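Local coordinates for protein signal recognition particle receptor subunit beta (Mus musculus, PDB 2FH5) that binds GTP as part of the signal recognition particle receptor, which ensures the correct targeting of nascent secretory proteins to the endoplasmic reticulum membrane, at residues V10-L15 with V83-S88; T21-R26 with L187-K192. One frame throughout, in Å; residues are numbered along the deposited sequence.

Contact 1. Residues V10-L15 with V83-S88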
# COMPACT_ATOMS: atom_id res chain seq x y z
N VAL B 10 6.06 -6.78 12.83
CA VAL B 10 6.19 -7.56 11.61
C VAL B 10 6.18 -6.52 10.48
O VAL B 10 5.20 -5.80 10.31
CB VAL B 10 5.00 -8.50 11.36
CG1 VAL B 10 5.25 -9.28 10.08
CG2 VAL B 10 4.82 -9.44 12.54
N LEU B 11 7.27 -6.43 9.74
CA LEU B 11 7.37 -5.49 8.64
C LEU B 11 6.95 -6.09 7.29
O LEU B 11 7.41 -7.16 6.91
CB LEU B 11 8.81 -4.99 8.53
CG LEU B 11 9.43 -4.55 9.86
CD1 LEU B 11 10.82 -3.97 9.60
CD2 LEU B 11 8.53 -3.53 10.55
N PHE B 12 6.06 -5.41 6.57
CA PHE B 12 5.65 -5.86 5.24
C PHE B 12 6.42 -4.94 4.27
O PHE B 12 6.28 -3.71 4.33
CB PHE B 12 4.15 -5.71 5.04
CG PHE B 12 3.33 -6.71 5.80
CD1 PHE B 12 3.21 -6.63 7.18
CD2 PHE B 12 2.71 -7.76 5.14
CE1 PHE B 12 2.49 -7.60 7.90
CE2 PHE B 12 2.00 -8.73 5.85
CZ PHE B 12 1.89 -8.65 7.23
N VAL B 13 7.24 -5.54 3.42
CA VAL B 13 8.05 -4.77 2.48
C VAL B 13 7.94 -5.42 1.13
O VAL B 13 7.53 -6.57 1.04
CB VAL B 13 9.56 -4.76 2.91
CG1 VAL B 13 9.74 -4.06 4.28
CG2 VAL B 13 10.09 -6.19 2.96
N GLY B 14 8.30 -4.70 0.07
CA GLY B 14 8.21 -5.25 -1.28
C GLY B 14 8.05 -4.11 -2.26
O GLY B 14 7.79 -2.96 -1.86
N LEU B 15 8.19 -4.42 -3.56
CA LEU B 15 8.08 -3.39 -4.58
C LEU B 15 6.70 -2.78 -4.55
O LEU B 15 5.79 -3.33 -3.93
CB LEU B 15 8.34 -3.94 -6.00
CG LEU B 15 9.66 -4.70 -6.21
CD1 LEU B 15 9.67 -5.26 -7.61
CD2 LEU B 15 10.85 -3.80 -5.95
N VAL B 83 7.94 -9.74 6.28
CA VAL B 83 7.20 -10.42 5.21
C VAL B 83 7.52 -9.63 3.97
O VAL B 83 7.19 -8.44 3.87
CB VAL B 83 5.69 -10.36 5.41
CG1 VAL B 83 4.98 -11.07 4.24
CG2 VAL B 83 5.32 -11.01 6.74
N PHE B 84 8.21 -10.28 3.04
CA PHE B 84 8.58 -9.63 1.80
C PHE B 84 7.50 -10.07 0.81
O PHE B 84 7.41 -11.25 0.44
CB PHE B 84 9.98 -10.09 1.36
CG PHE B 84 10.54 -9.34 0.18
CD1 PHE B 84 10.11 -9.61 -1.12
CD2 PHE B 84 11.49 -8.34 0.37
CE1 PHE B 84 10.62 -8.89 -2.22
CE2 PHE B 84 12.02 -7.60 -0.72
CZ PHE B 84 11.58 -7.88 -2.02
N VAL B 85 6.67 -9.11 0.39
CA VAL B 85 5.58 -9.40 -0.55
C VAL B 85 5.99 -9.35 -2.02
O VAL B 85 6.69 -8.44 -2.46
CB VAL B 85 4.44 -8.44 -0.32
CG1 VAL B 85 3.26 -8.83 -1.17
CG2 VAL B 85 4.09 -8.41 1.17
N VAL B 86 5.53 -10.33 -2.78
CA VAL B 86 5.86 -10.43 -4.21
C VAL B 86 4.61 -10.55 -5.10
O VAL B 86 3.74 -11.38 -4.83
CB VAL B 86 6.75 -11.67 -4.47
CG1 VAL B 86 7.11 -11.79 -5.96
CG2 VAL B 86 7.99 -11.58 -3.62
N ASP B 87 4.53 -9.74 -6.14
CA ASP B 87 3.42 -9.83 -7.06
C ASP B 87 3.77 -11.06 -7.90
O ASP B 87 4.62 -10.98 -8.78
CB ASP B 87 3.37 -8.59 -7.97
CG ASP B 87 2.21 -8.64 -8.98
OD1 ASP B 87 1.96 -9.73 -9.53
OD2 ASP B 87 1.57 -7.59 -9.24
N SER B 88 3.11 -12.19 -7.64
CA SER B 88 3.40 -13.41 -8.38
C SER B 88 3.04 -13.41 -9.87
O SER B 88 3.61 -14.16 -10.67
CB SER B 88 2.72 -14.57 -7.66
OG SER B 88 3.13 -14.57 -6.30
O HOH W 1 8.14 -7.17 -4.41
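F12 has CG anti to the carbonyl carbon (chi1 -73°) and V83 has CG1 anti to the backbone N (chi1 179°), which sets both V83 methyls beside the F12 ring, CG1 near CD2 and CE2, and CG2 turned to V10 CG1 and the ring. V83 CB lies over a face of the F12 ring, 4.2 Å from its centroid in a CH-pi contact, while V85 CG2 reaches the ring edge. An alanine in place of F12 would probably open a gap beside V83 and V85. On the face of V13 and F84, V13 CG2 meets F84 CD2 at 3.6 Å, the side chains crossing at about a right angle. Beta-branched and aromatic residues suit such buried, extended strands. Three nearly straight bonds join the parallel backbones: V83 N to L11 O (2.7 Å), V13 N to V83 O (2.9 Å) and V85 N to V13 O (2.8 Å). A water then links L15 N to V85 O. Glycine suits G14, since at its phi of 154° a CB would press on V13 O and also run into V85 O. Strands 9-13 and 79-87 are flanked by 55-60 and 117-123; F84 also meets F101 of helix 91-110, and L11 packs on helix 65-75.

Contact 2. Residues T21-R26 with L187-K192. With MG (magnesium ion), chain C; GTP (guanosine-5'-triphosphate), chain D.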
# COMPACT_ATOMS: atom_id res chain seq x y z
N THR B 21 -0.29 -3.19 1.26
CA THR B 21 -1.38 -2.56 1.96
C THR B 21 -2.66 -3.37 1.94
O THR B 21 -3.35 -3.41 2.94
CB THR B 21 -1.64 -1.16 1.41
OG1 THR B 21 -0.45 -0.40 1.56
CG2 THR B 21 -2.73 -0.44 2.22
N LEU B 22 -2.97 -4.02 0.81
CA LEU B 22 -4.18 -4.82 0.77
C LEU B 22 -4.07 -6.02 1.72
O LEU B 22 -5.03 -6.32 2.41
CB LEU B 22 -4.51 -5.29 -0.64
CG LEU B 22 -5.93 -5.90 -0.69
CD1 LEU B 22 -6.90 -4.94 -0.06
CD2 LEU B 22 -6.36 -6.20 -2.12
N LEU B 23 -2.90 -6.67 1.79
CA LEU B 23 -2.74 -7.80 2.72
C LEU B 23 -2.94 -7.30 4.13
O LEU B 23 -3.62 -7.92 4.93
CB LEU B 23 -1.34 -8.41 2.62
CG LEU B 23 -1.06 -9.34 1.45
CD1 LEU B 23 0.37 -9.80 1.51
CD2 LEU B 23 -2.01 -10.52 1.53
N PHE B 24 -2.32 -6.17 4.43
CA PHE B 24 -2.39 -5.51 5.72
C PHE B 24 -3.88 -5.33 6.10
O PHE B 24 -4.29 -5.65 7.21
CB PHE B 24 -1.65 -4.17 5.60
CG PHE B 24 -1.69 -3.29 6.82
CD1 PHE B 24 -0.85 -3.53 7.90
CD2 PHE B 24 -2.47 -2.14 6.83
CE1 PHE B 24 -0.78 -2.61 8.98
CE2 PHE B 24 -2.40 -1.22 7.90
CZ PHE B 24 -1.56 -1.46 8.97
N VAL B 25 -4.68 -4.83 5.15
CA VAL B 25 -6.10 -4.60 5.39
C VAL B 25 -6.85 -5.92 5.60
O VAL B 25 -7.63 -6.06 6.54
CB VAL B 25 -6.75 -3.85 4.19
CG1 VAL B 25 -8.27 -3.81 4.34
CG2 VAL B 25 -6.20 -2.43 4.11
N ARG B 26 -6.62 -6.87 4.72
CA ARG B 26 -7.24 -8.18 4.80
C ARG B 26 -6.97 -8.89 6.14
O ARG B 26 -7.84 -9.60 6.65
CB ARG B 26 -6.70 -9.05 3.68
CG ARG B 26 -7.67 -10.06 3.21
CD ARG B 26 -8.43 -9.45 2.09
NE ARG B 26 -9.85 -9.80 2.13
CZ ARG B 26 -10.70 -9.47 1.17
NH1 ARG B 26 -10.27 -8.81 0.10
NH2 ARG B 26 -11.99 -9.77 1.30
N LEU B 187 5.54 -18.88 0.95
CA LEU B 187 4.16 -19.36 0.96
C LEU B 187 3.40 -18.60 -0.12
O LEU B 187 3.92 -17.64 -0.68
CB LEU B 187 3.52 -19.21 2.35
CG LEU B 187 3.13 -17.92 3.07
CD1 LEU B 187 2.01 -17.19 2.34
CD2 LEU B 187 2.68 -18.29 4.47
N GLU B 188 2.20 -19.06 -0.44
CA GLU B 188 1.39 -18.41 -1.46
C GLU B 188 0.18 -17.76 -0.81
O GLU B 188 -0.24 -18.16 0.28
CB GLU B 188 0.95 -19.44 -2.50
CG GLU B 188 2.11 -20.15 -3.17
CD GLU B 188 1.66 -21.25 -4.11
OE1 GLU B 188 0.70 -21.97 -3.77
OE2 GLU B 188 2.28 -21.42 -5.19
N CYS B 189 -0.36 -16.73 -1.46
CA CYS B 189 -1.53 -16.05 -0.92
C CYS B 189 -2.19 -15.15 -1.95
O CYS B 189 -1.66 -14.93 -3.04
CB CYS B 189 -1.19 -15.24 0.33
SG CYS B 189 0.01 -13.91 0.09
N SER B 190 -3.36 -14.64 -1.57
CA SER B 190 -4.13 -13.74 -2.40
C SER B 190 -4.88 -12.78 -1.49
O SER B 190 -5.54 -13.21 -0.54
CB SER B 190 -5.12 -14.52 -3.24
OG SER B 190 -5.90 -13.64 -4.04
N ALA B 191 -4.77 -11.49 -1.76
CA ALA B 191 -5.45 -10.49 -0.95
C ALA B 191 -6.87 -10.27 -1.47
O ALA B 191 -7.69 -9.64 -0.81
CB ALA B 191 -4.66 -9.18 -0.98
N LYS B 192 -7.16 -10.78 -2.65
CA LYS B 192 -8.48 -10.65 -3.24
C LYS B 192 -9.15 -12.02 -3.38
O LYS B 192 -9.10 -12.63 -4.44
CB LYS B 192 -8.39 -9.99 -4.62
CG LYS B 192 -8.35 -8.47 -4.62
CD LYS B 192 -8.51 -7.94 -6.04
CE LYS B 192 -8.46 -6.43 -6.10
NZ LYS B 192 -8.65 -5.94 -7.48
MG MG C . 0.90 0.43 0.09
PG GTP D . 2.90 0.49 -2.48
O1G GTP D . 3.15 1.26 -3.68
O2G GTP D . 2.11 1.24 -1.46
O3G GTP D . 4.22 -0.05 -1.89
O3B GTP D . 1.91 -0.80 -3.06
PB GTP D . 1.32 -1.93 -2.22
O1B GTP D . 2.24 -3.10 -2.20
O2B GTP D . 0.90 -1.52 -0.83
O3A GTP D . 0.07 -2.31 -3.16
PA GTP D . -1.46 -2.36 -2.81
O1A GTP D . -1.73 -3.10 -1.62
O2A GTP D . -2.03 -0.96 -2.77
O5' GTP D . -1.93 -3.21 -4.06
C5' GTP D . -1.75 -2.65 -5.36
C4' GTP D . -2.91 -3.09 -6.25
O4' GTP D . -2.95 -4.53 -6.37
C3' GTP D . -4.30 -2.71 -5.72
O3' GTP D . -5.17 -2.29 -6.81
C2' GTP D . -4.77 -3.97 -5.06
O2' GTP D . -6.19 -4.05 -4.83
C1' GTP D . -4.20 -5.07 -5.95
N9 GTP D . -3.90 -6.31 -5.25
C8 GTP D . -3.20 -6.44 -4.05
N7 GTP D . -3.09 -7.72 -3.70
C5 GTP D . -3.75 -8.46 -4.71
C6 GTP D . -3.97 -9.83 -4.91
O6 GTP D . -3.63 -10.79 -4.24
N1 GTP D . -4.69 -10.21 -6.08
C2 GTP D . -5.18 -9.30 -6.99
N2 GTP D . -5.88 -9.75 -8.07
N3 GTP D . -4.95 -7.97 -6.79
C4 GTP D . -4.25 -7.57 -5.66
O HOH W 2 2.58 -0.03 1.26
O HOH W 3 -0.82 0.77 -1.05
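A191 sets its methyl against two consecutive leucines of helix 20-29, L22 and L23. L22, with CG anti to the backbone N (chi1 -169°), brings CG to 3.5 Å from A191 CB, whereas L23 holds CG anti to the carbonyl carbon and reaches the same methyl with the tip of its CD2 branch, 3.9 Å from A191 CB. That L23 branch also touches C189 SG, so the small residues C189 and A191 let the helix settle close to the loop. R26, one turn on, has a chain bent at chi2 and chi3 that carries NH1 over to A191 O; the bond is weak, 2.9 Å from R26 NH1 to A191 O and only 129° at the hydrogen, and the guanidinium meets the carbonyl obliquely. R26 NH2 makes a further weak bond to G30 O.

The arrangement is that of a P-loop GTPase, in which the helix after the phosphate-binding loop faces the Ser-Ala-Lys motif of the guanine site. A191 N donates to GTP O6 at 2.8 Å, a bond that suits guanine, since adenine carries an amino group there. L22 N binds GTP O1A and T21 N binds GTP O2B, both at 2.9 Å, while T21 OG1 and S38 OG both ligate the magnesium ion. K192 runs extended across one face of the base, with CD 3.6 Å from GTP N3, and L22 CD2 lies over the same face nearer C8; the long aliphatic part of a lysine suits such a flat partner. L22 CD2 and K192 CG touch at 3.9 Å, side by side above the purine. S190 OG is held by D126 OD1, whose carboxylate also bonds the GTP.

The centres of the two contacts lie about 10 Å apart, and they touch directly where V85 CG2 packs on L23 CD1 at 4.0 Å. Along the chain the four segments alternate: 10-15 and 21-26 come first, joined by the phosphate-binding loop, followed by 83-88 and finally 187-192. Both contacts reach the same mixed sheet, contact 1 at its middle strands and contact 2 just beyond the C-terminal end of edge strand 184-188, in the loop that follows it, against helix 20-29. Contact 1 thus pairs the strand from which the phosphate-binding loop springs with its neighbour, and contact 2 joins the helix that follows to the guanine end, so that one nucleotide is gripped by elements far apart in sequence.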